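Local coordinates for protein Myo-inositol phosphohydrolase (Mitsuokella multacida, PDB 4WU3) that probably removes phosphate groups from myo-inositol phosphates such as phytate, as a phosphatase of the PTP-like family, and binds inositol-(1,3,4,5)-tetrakisphosphate, at residues L226-Y229 with K230-K234. The protein carries 2 engineered substitutions. Sequence-based numbering, arbitrary orientation.
Sequences LEFY and KSLPK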
loop_
_atom_site.group_PDB
_atom_site.type_symbol
_atom_site.label_atom_id
_atom_site.label_comp_id
_atom_site.label_asym_id
_atom_site.label_seq_id
_atom_site.Cartn_x
_atom_site.Cartn_y
_atom_site.Cartn_z
ATOM N N LEU A 226 12.520 5.480 19.843
ATOM C CA LEU A 226 13.935 5.283 20.184
ATOM C C LEU A 226 14.455 6.279 21.218
ATOM O O LEU A 226 15.204 5.918 22.137
ATOM C CB LEU A 226 14.798 5.345 18.929
ATOM C CG LEU A 226 14.612 4.125 18.040
ATOM C CD1 LEU A 226 15.300 4.282 16.690
ATOM C CD2 LEU A 226 15.112 2.889 18.768
ATOM N N GLU A 227 14.045 7.527 21.085
ATOM C CA GLU A 227 14.421 8.528 22.070
ATOM C C GLU A 227 13.762 8.234 23.437
ATOM O O GLU A 227 14.385 8.429 24.480
ATOM C CB GLU A 227 14.100 9.938 21.568
ATOM C CG GLU A 227 14.953 10.352 20.372
ATOM C CD GLU A 227 16.468 10.341 20.629
ATOM O OE1 GLU A 227 16.931 10.989 21.609
ATOM O OE2 GLU A 227 17.204 9.709 19.815
ATOM N N PHE A 228 12.528 7.736 23.439
ATOM C CA PHE A 228 11.917 7.225 24.673
ATOM C C PHE A 228 12.682 6.014 25.214
ATOM O O PHE A 228 12.962 5.898 26.415
ATOM C CB PHE A 228 10.468 6.838 24.384
ATOM C CG PHE A 228 9.865 5.869 25.369
ATOM C CD1 PHE A 228 9.437 6.295 26.621
ATOM C CD2 PHE A 228 9.666 4.540 25.017
ATOM C CE1 PHE A 228 8.857 5.401 27.513
ATOM C CE2 PHE A 228 9.069 3.647 25.900
ATOM C CZ PHE A 228 8.671 4.080 27.151
ATOM N N TYR A 229 13.014 5.096 24.320
ATOM C CA TYR A 229 13.678 3.867 24.713
ATOM C C TYR A 229 15.011 4.152 25.390
ATOM O O TYR A 229 15.343 3.563 26.423
ATOM C CB TYR A 229 13.890 2.976 23.493
ATOM C CG TYR A 229 14.599 1.677 23.798
ATOM C CD1 TYR A 229 13.897 0.571 24.262
ATOM C CD2 TYR A 229 15.964 1.554 23.620
ATOM C CE1 TYR A 229 14.540 -0.621 24.530
ATOM C CE2 TYR A 229 16.616 0.369 23.899
ATOM C CZ TYR A 229 15.901 -0.712 24.356
ATOM O OH TYR A 229 16.544 -1.904 24.621
ATOM N N LYS A 230 15.780 5.053 24.796
ATOM C CA LYS A 230 17.106 5.380 25.296
ATOM C C LYS A 230 17.084 6.096 26.643
ATOM O O LYS A 230 18.090 6.136 27.340
ATOM C CB LYS A 230 17.839 6.234 24.271
ATOM C CG LYS A 230 18.229 5.453 23.028
ATOM C CD LYS A 230 18.399 6.357 21.821
ATOM C CE LYS A 230 19.660 7.194 21.933
ATOM N NZ LYS A 230 19.824 8.066 20.737
ATOM N N SER A 231 15.939 6.655 27.013
ATOM C CA SER A 231 15.842 7.375 28.264
ATOM C C SER A 231 15.296 6.489 29.379
ATOM O O SER A 231 15.123 6.961 30.493
ATOM C CB SER A 231 14.947 8.606 28.099
ATOM O OG SER A 231 13.579 8.218 28.042
ATOM N N LEU A 232 15.029 5.214 29.094
ATOM C CA LEU A 232 14.420 4.338 30.094
ATOM C C LEU A 232 15.390 3.935 31.183
ATOM O O LEU A 232 16.556 3.726 30.927
ATOM C CB LEU A 232 13.882 3.062 29.461
ATOM C CG LEU A 232 12.626 3.267 28.644
ATOM C CD1 LEU A 232 12.238 1.975 27.937
ATOM C CD2 LEU A 232 11.524 3.767 29.556
ATOM N N PRO A 233 14.887 3.816 32.406
ATOM C CA PRO A 233 15.712 3.209 33.403
ATOM C C PRO A 233 15.939 1.752 33.083
ATOM O O PRO A 233 15.118 1.080 32.482
ATOM C CB PRO A 233 14.917 3.376 34.703
ATOM C CG PRO A 233 13.556 3.805 34.314
ATOM C CD PRO A 233 13.668 4.422 32.960
ATOM N N LYS A 234 17.079 1.261 33.479
ATOM C CA LYS A 234 17.393 -0.093 33.186
ATOM C C LYS A 234 16.391 -1.096 33.725
ATOM O O LYS A 234 16.326 -2.189 33.220
ATOM C CB LYS A 234 18.731 -0.399 33.790
ATOM C CG LYS A 234 19.888 -0.153 32.870
ATOM C CD LYS A 234 21.128 -0.362 33.693
ATOM C CE LYS A 234 22.386 -0.404 32.866
ATOM N NZ LYS A 234 23.518 -0.556 33.819
#
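Lys230 N still makes an alpha-helical i-to-i+4 bond to Leu226 O (2.9 Å, N-H...O angle 158°), whereas Ser231 N and Leu232 N bond three residues back, to Phe228 O and Tyr229 O, and Tyr229-Leu232 forms a type I turn that leads out of helix 219-230 toward strand 237-241 of the PTP-like domain. The Ser231 N to Glu227 O bond, at 3.5 Å, is weak. Phe228 O is gripped twice by Ser231, from one face of its carbonyl plane: by N at 3.1 Å and by the hydroxyl OG at 2.9 Å. OG can fold back this way because chi1, 75°, sets it between its own backbone N and carbonyl carbon. On the side of Phe228, Leu232 CG sits over one face of the Phe228 ring and CD2 comes to 3.7 Å from Phe228 CE1, while Leu238 and Tyr117 of the neighbouring strands also touch Leu232. An alanine at Leu232 would remove CG and both methyls and would probably leave a gap over that face, with the Phe228 ring likely freer to shift. On the exposed side, Glu227 and Lys230 run side by side; Lys230 NZ also bonds to Leu317 O and meets Glu227 OE2 at 3.2 Å in a salt bridge, on the syn side but 32° out of the carboxylate plane.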